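Local coordinates for peptidase S9 prolyl oligopeptidase catalytic domain-containing protein (Pyrococcus horikoshii, PDB 4HXF) that acts as an acylaminoacyl peptidase, a serine protease of the prolyl oligopeptidase family that assembles into a self-compartmentalizing hexamer, at the interface of chains A and B. Numbering follows the deposited sequence. Chains: chain A/B, Putative uncharacterized protein PH0594.

Contact 1: the interface of chains A and B. Residues chain A 136-140, 499-501; chain B 555, 558-559, 562.
B:His559 reaches from helix 552-563 of one subunit into a notch between two segments of the other, the loop 136-139 and the end of helix 494-500, and its imidazole bonds to both. On one edge the backbone N-H of A:Ala139 points at B:His559 NE2 over 3.0 Å, in the ring plane. This bond is fairly straight, 158° at the hydrogen. On the other edge, B:His559 ND1 donates to the carbonyl O of A:Ala499 at 2.9 Å; the acceptor again lies in the ring plane, although the donor sits above the carbonyl plane, away from its lone pairs. With NE2 accepting and ND1 donating, the ring is fixed against rotation and probably held as the neutral ND1-H form. An alanine here would probably leave the A:Ala139 N-H and the A:Ala499 carbonyl without their mates and open a gap between the two segments.

One turn earlier, B:Leu555 holds CG anti to its backbone N (chi1 -178°) and splays its methyls. B:Leu555 CD1 lies over a face of the B:His559 ring and also meets the CB of A:Ala139 at 3.6 Å. B:Leu555 CD2 covers a face of the A:Trp140 indole, 3.9 Å from the centroid of its six-membered ring, while CB meets the A:Phe500 ring at its edge. Within chain A, A:Trp140 NE1 donates in the carbonyl plane to A:Phe500 O at 2.8 Å, which sets the face that B:Leu555 covers and ties the two chain A segments together.

Further along the helix, B:Lys562 lays its CG over a face of the B:Tyr558 ring, and its CB and CG cross A:Val137 CG1 obliquely. The phenol of B:Tyr558 meets both backbone groups of A:Asp136: OH accepts from the N-H at 3.0 Å and donates to the carbonyl O at 2.6 Å, the donor tilted 20° from the carbonyl plane.

Contact 2: the interface of chains A and B. Residues chain A 539, 569-572, 595, 613; chain B 131-134.
Strand 131-134 of chain B pairs antiparallel with strand 568-573 of chain A, A:Ile570 lying opposite B:Glu134 and A:Ile572 opposite B:Ile132. Each of these pairs exchanges two backbone hydrogen bonds. A:Ile570 N donates to B:Glu134 O at 3.0 Å, and B:Glu134 N returns a bond to A:Ile570 O at 2.8 Å. A:Ile572 N reaches B:Ile132 O at 2.8 Å, while B:Ile132 N meets A:Ile572 O at 2.9 Å.

Aromatic contacts gather on one side of this ribbon. B:Phe133 extends with CG anti to its backbone N (chi1 -170°), which carries the ring tip to A:Tyr569, where CZ meets CB at 3.7 Å. The side chains of A:Leu539 and B:Phe133 cross at about a right angle, CD1 of the leucine near CE1 of the ring. A:Val613 lies over one ring face, sliding past B:Phe133 in the opposite direction, but it is poorly ordered and this lid is less certain. B:Phe131 places its CG between the backbone N and the carbonyl carbon (chi1 72°), and its ring meets A:Leu595 tip to tip: the CD1 methyl sits over the ring face, 3.9 Å from the centroid. A:Ala571 CB touches both rings, at CD1 of B:Phe133 and CD2 of B:Phe131.

Aliphatic packing lines the opposite side, where A:Ile570 CG2 meets the CB of B:Glu134 at 3.9 Å and the side chains of A:Ile572 and B:Ile132 begin alongside each other.

The foreign strand thus extends the sheet of the chain A alpha/beta-hydrolase domain at strand 568-573; strands 538-543 and 568-573 and helix 586-605 supply the apolar bed for its phenylalanines, with a less certain contribution from the short C-terminal helix 613-617.

Contact 1: the interface of chains A and B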
loop_
_atom_site.group_PDB
_atom_site.type_symbol
_atom_site.label_atom_id
_atom_site.label_comp_id
_atom_site.label_asym_id
_atom_site.label_seq_id
_atom_site.Cartn_x
_atom_site.Cartn_y
_atom_site.Cartn_z
ATOM N N ASP A 136 -35.600 -10.595 -18.924
ATOM C CA ASP A 136 -36.712 -11.167 -18.099
ATOM C C ASP A 136 -37.336 -10.045 -17.234
ATOM O O ASP A 136 -37.068 -8.837 -17.504
ATOM C CB ASP A 136 -36.222 -12.374 -17.330
ATOM C CG ASP A 136 -37.399 -13.260 -16.854
ATOM O OD1 ASP A 136 -38.561 -12.984 -17.072
ATOM O OD2 ASP A 136 -37.018 -14.293 -16.444
ATOM N N VAL A 137 -38.144 -10.377 -16.192
ATOM C CA VAL A 137 -38.740 -9.331 -15.369
ATOM C C VAL A 137 -38.688 -9.860 -13.965
ATOM O O VAL A 137 -38.689 -11.068 -13.761
ATOM C CB VAL A 137 -40.221 -8.918 -15.701
ATOM C CG1 VAL A 137 -40.297 -8.189 -16.997
ATOM C CG2 VAL A 137 -41.151 -10.125 -15.618
ATOM N N PRO A 138 -38.598 -8.976 -12.986
ATOM C CA PRO A 138 -38.347 -7.557 -13.125
ATOM C C PRO A 138 -36.856 -7.346 -13.321
ATOM O O PRO A 138 -36.051 -8.324 -13.266
ATOM C CB PRO A 138 -38.858 -7.052 -11.768
ATOM C CG PRO A 138 -38.422 -8.043 -10.800
ATOM C CD PRO A 138 -38.623 -9.370 -11.557
ATOM N N ALA A 139 -36.399 -6.121 -13.583
ATOM C CA ALA A 139 -34.977 -5.866 -13.759
ATOM C C ALA A 139 -34.176 -5.700 -12.497
ATOM O O ALA A 139 -32.948 -5.705 -12.480
ATOM C CB ALA A 139 -34.831 -4.592 -14.606
ATOM N N TRP A 140 -34.888 -5.558 -11.386
ATOM C CA TRP A 140 -34.275 -5.349 -10.056
ATOM C C TRP A 140 -35.157 -5.812 -8.943
ATOM O O TRP A 140 -36.349 -6.121 -9.143
ATOM C CB TRP A 140 -33.884 -3.851 -9.951
ATOM C CG TRP A 140 -35.036 -2.829 -10.001
ATOM C CD1 TRP A 140 -36.362 -3.044 -10.001
ATOM C CD2 TRP A 140 -34.807 -1.405 -10.107
ATOM N NE1 TRP A 140 -37.062 -1.810 -10.124
ATOM C CE2 TRP A 140 -36.123 -0.761 -10.158
ATOM C CE3 TRP A 140 -33.654 -0.609 -10.147
ATOM C CZ2 TRP A 140 -36.243 0.639 -10.237
ATOM C CZ3 TRP A 140 -33.786 0.757 -10.260
ATOM C CH2 TRP A 140 -35.054 1.356 -10.270
ATOM N N ALA A 499 -45.218 0.143 -12.912
ATOM C CA ALA A 499 -44.310 -0.042 -14.004
ATOM C C ALA A 499 -42.801 0.003 -13.669
ATOM O O ALA A 499 -42.047 -0.551 -14.438
ATOM C CB ALA A 499 -44.615 0.991 -15.141
ATOM N N PHE A 500 -42.440 0.634 -12.570
ATOM C CA PHE A 500 -41.042 0.787 -12.158
ATOM C C PHE A 500 -40.573 -0.060 -11.025
ATOM O O PHE A 500 -39.382 -0.400 -10.976
ATOM C CB PHE A 500 -40.855 2.284 -11.878
ATOM C CG PHE A 500 -39.404 2.805 -11.904
ATOM C CD1 PHE A 500 -38.470 2.372 -12.814
ATOM C CD2 PHE A 500 -39.080 3.917 -11.101
ATOM C CE1 PHE A 500 -37.207 2.957 -12.836
ATOM C CE2 PHE A 500 -37.823 4.509 -11.153
ATOM C CZ PHE A 500 -36.850 3.981 -11.975
ATOM N N SER A 501 -41.429 -0.382 -10.056
ATOM C CA SER A 501 -40.981 -1.108 -8.880
ATOM C C SER A 501 -40.743 -2.570 -9.121
ATOM O O SER A 501 -41.153 -3.143 -10.100
ATOM C CB SER A 501 -41.918 -0.958 -7.734
ATOM O OG SER A 501 -43.104 -1.710 -7.944
ATOM N N LEU B 555 -37.073 1.969 -18.174
ATOM C CA LEU B 555 -37.389 0.727 -17.426
ATOM C C LEU B 555 -38.901 0.489 -17.335
ATOM O O LEU B 555 -39.404 -0.668 -17.418
ATOM C CB LEU B 555 -36.691 0.724 -16.079
ATOM C CG LEU B 555 -36.892 -0.542 -15.215
ATOM C CD1 LEU B 555 -36.476 -1.784 -16.056
ATOM C CD2 LEU B 555 -36.064 -0.485 -13.880
ATOM N N TYR B 558 -39.890 -0.942 -20.708
ATOM C CA TYR B 558 -39.400 -2.304 -20.683
ATOM C C TYR B 558 -40.305 -3.250 -19.872
ATOM O O TYR B 558 -40.806 -4.283 -20.418
ATOM C CB TYR B 558 -37.982 -2.358 -20.122
ATOM C CG TYR B 558 -37.455 -3.797 -20.016
ATOM C CD1 TYR B 558 -37.054 -4.505 -21.135
ATOM C CD2 TYR B 558 -37.497 -4.459 -18.826
ATOM C CE1 TYR B 558 -36.657 -5.834 -21.040
ATOM C CE2 TYR B 558 -37.150 -5.787 -18.705
ATOM C CZ TYR B 558 -36.710 -6.469 -19.839
ATOM O OH TYR B 558 -36.355 -7.799 -19.801
ATOM N N HIS B 559 -40.592 -2.904 -18.597
ATOM C CA HIS B 559 -41.448 -3.789 -17.804
ATOM C C HIS B 559 -42.857 -4.009 -18.365
ATOM O O HIS B 559 -43.415 -5.111 -18.344
ATOM C CB HIS B 559 -41.591 -3.284 -16.355
ATOM C CG HIS B 559 -40.386 -3.442 -15.502
ATOM N ND1 HIS B 559 -40.179 -2.722 -14.353
ATOM C CD2 HIS B 559 -39.350 -4.437 -15.522
ATOM C CE1 HIS B 559 -39.034 -3.239 -13.708
ATOM N NE2 HIS B 559 -38.578 -4.273 -14.425
ATOM N N LYS B 562 -42.801 -6.194 -21.407
ATOM C CA LYS B 562 -42.667 -7.555 -21.004
ATOM C C LYS B 562 -44.004 -8.083 -20.407
ATOM O O LYS B 562 -44.371 -9.239 -20.655
ATOM C CB LYS B 562 -41.552 -7.689 -19.947
ATOM C CG LYS B 562 -40.145 -7.528 -20.546
ATOM C CD LYS B 562 -39.667 -8.607 -21.509
ATOM C CE LYS B 562 -39.684 -9.891 -20.921
ATOM N NZ LYS B 562 -39.151 -10.999 -21.901
#

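Contact 2: the interface of chains A and B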
loop_
_atom_site.group_PDB
_atom_site.type_symbol
_atom_site.label_atom_id
_atom_site.label_comp_id
_atom_site.label_asym_id
_atom_site.label_seq_id
_atom_site.Cartn_x
_atom_site.Cartn_y
_atom_site.Cartn_z
ATOM N N LEU A 539 -41.496 16.487 5.294
ATOM C CA LEU A 539 -40.155 15.922 5.058
ATOM C C LEU A 539 -40.350 14.626 4.384
ATOM O O LEU A 539 -41.054 13.700 4.902
ATOM C CB LEU A 539 -39.384 15.697 6.373
ATOM C CG LEU A 539 -38.034 15.025 6.196
ATOM C CD1 LEU A 539 -37.010 15.795 5.319
ATOM C CD2 LEU A 539 -37.516 14.741 7.636
ATOM N N TYR A 569 -39.217 19.319 2.004
ATOM C CA TYR A 569 -37.830 19.041 2.089
ATOM C C TYR A 569 -37.638 17.578 1.694
ATOM O O TYR A 569 -38.564 16.798 1.962
ATOM C CB TYR A 569 -37.314 19.202 3.522
ATOM C CG TYR A 569 -37.653 20.546 4.115
ATOM C CD1 TYR A 569 -38.896 20.744 4.785
ATOM C CD2 TYR A 569 -36.766 21.624 3.991
ATOM C CE1 TYR A 569 -39.197 21.990 5.289
ATOM C CE2 TYR A 569 -37.112 22.888 4.450
ATOM C CZ TYR A 569 -38.306 23.051 5.148
ATOM O OH TYR A 569 -38.591 24.326 5.631
ATOM N N ILE A 570 -36.500 17.252 1.157
ATOM C CA ILE A 570 -36.160 15.855 0.814
ATOM C C ILE A 570 -34.771 15.456 1.220
ATOM O O ILE A 570 -33.779 16.166 0.976
ATOM C CB ILE A 570 -36.575 15.414 -0.627
ATOM C CG1 ILE A 570 -36.456 13.945 -0.820
ATOM C CG2 ILE A 570 -35.746 16.186 -1.686
ATOM C CD1 ILE A 570 -36.946 13.445 -2.194
ATOM N N ALA A 571 -34.727 14.290 1.950
ATOM C CA ALA A 571 -33.460 13.684 2.370
ATOM C C ALA A 571 -33.317 12.408 1.574
ATOM O O ALA A 571 -34.179 11.512 1.730
ATOM C CB ALA A 571 -33.436 13.447 3.912
ATOM N N ILE A 572 -32.282 12.299 0.747
ATOM C CA ILE A 572 -32.049 11.162 -0.133
ATOM C C ILE A 572 -30.808 10.449 0.349
ATOM O O ILE A 572 -29.665 10.946 0.264
ATOM C CB ILE A 572 -31.904 11.524 -1.608
ATOM C CG1 ILE A 572 -33.160 12.328 -2.041
ATOM C CG2 ILE A 572 -31.725 10.246 -2.446
ATOM C CD1 ILE A 572 -33.024 12.929 -3.470
ATOM N N LEU A 595 -32.594 13.439 12.064
ATOM C CA LEU A 595 -33.474 14.210 11.138
ATOM C C LEU A 595 -34.948 14.093 11.529
ATOM O O LEU A 595 -35.690 15.076 11.580
ATOM C CB LEU A 595 -33.337 13.779 9.669
ATOM C CG LEU A 595 -32.068 14.104 8.890
ATOM C CD1 LEU A 595 -32.049 13.369 7.547
ATOM C CD2 LEU A 595 -32.024 15.638 8.706
ATOM N N VAL A 613 -30.254 22.042 7.869
ATOM C CA VAL A 613 -29.793 20.709 8.252
ATOM C C VAL A 613 -28.288 20.716 8.680
ATOM O O VAL A 613 -27.868 19.935 9.505
ATOM C CB VAL A 613 -30.107 19.759 7.080
ATOM C CG1 VAL A 613 -29.102 19.925 5.904
ATOM C CG2 VAL A 613 -30.255 18.380 7.570
ATOM N N PHE B 131 -26.210 11.202 3.171
ATOM C CA PHE B 131 -27.468 11.687 2.548
ATOM C C PHE B 131 -27.311 13.077 1.903
ATOM O O PHE B 131 -26.479 13.901 2.309
ATOM C CB PHE B 131 -28.681 11.679 3.477
ATOM C CG PHE B 131 -28.685 12.750 4.574
ATOM C CD1 PHE B 131 -27.920 12.598 5.702
ATOM C CD2 PHE B 131 -29.426 13.926 4.417
ATOM C CE1 PHE B 131 -27.889 13.556 6.686
ATOM C CE2 PHE B 131 -29.434 14.916 5.419
ATOM C CZ PHE B 131 -28.673 14.708 6.576
ATOM N N ILE B 132 -28.024 13.233 0.817
ATOM C CA ILE B 132 -28.275 14.468 0.078
ATOM C C ILE B 132 -29.460 15.128 0.707
ATOM O O ILE B 132 -30.448 14.450 1.098
ATOM C CB ILE B 132 -28.603 14.065 -1.374
ATOM C CG1 ILE B 132 -27.341 13.429 -2.022
ATOM C CG2 ILE B 132 -29.131 15.225 -2.183
ATOM C CD1 ILE B 132 -27.701 12.287 -2.918
ATOM N N PHE B 133 -29.470 16.441 0.918
ATOM C CA PHE B 133 -30.605 17.121 1.442
ATOM C C PHE B 133 -30.982 18.272 0.553
ATOM O O PHE B 133 -30.048 19.046 0.161
ATOM C CB PHE B 133 -30.309 17.680 2.808
ATOM C CG PHE B 133 -31.496 18.189 3.508
ATOM C CD1 PHE B 133 -32.424 17.305 4.058
ATOM C CD2 PHE B 133 -31.771 19.541 3.575
ATOM C CE1 PHE B 133 -33.552 17.824 4.641
ATOM C CE2 PHE B 133 -32.943 20.032 4.106
ATOM C CZ PHE B 133 -33.819 19.170 4.679
ATOM N N GLU B 134 -32.222 18.379 0.176
ATOM C CA GLU B 134 -32.633 19.402 -0.822
ATOM C C GLU B 134 -33.848 20.157 -0.255
ATOM O O GLU B 134 -34.892 19.595 0.165
ATOM C CB GLU B 134 -32.884 18.801 -2.180
ATOM C CG GLU B 134 -33.201 19.773 -3.304
ATOM C CD GLU B 134 -32.003 20.691 -3.533
ATOM O OE1 GLU B 134 -32.217 21.915 -3.231
ATOM O OE2 GLU B 134 -30.858 20.245 -3.880
#

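The C-alpha centres of contacts 1 and 2 lie about 28 Å apart in the same two-fold symmetric interface, and the chains exchange roles between them. In contact 1 chain A supplies the segment after strand 131-134 together with the end of helix 494-500, and chain B helix 552-563; in contact 2 chain B supplies strand 131-134 itself and chain A strand 568-573, which follows that helix in sequence. With the symmetry twins, each subunit offers stretch 131-140, strand first and loop next, as its main but not sole contribution here. This reciprocal clasp would be expected to stabilise the dimeric pairing within the self-compartmentalizing hexamer.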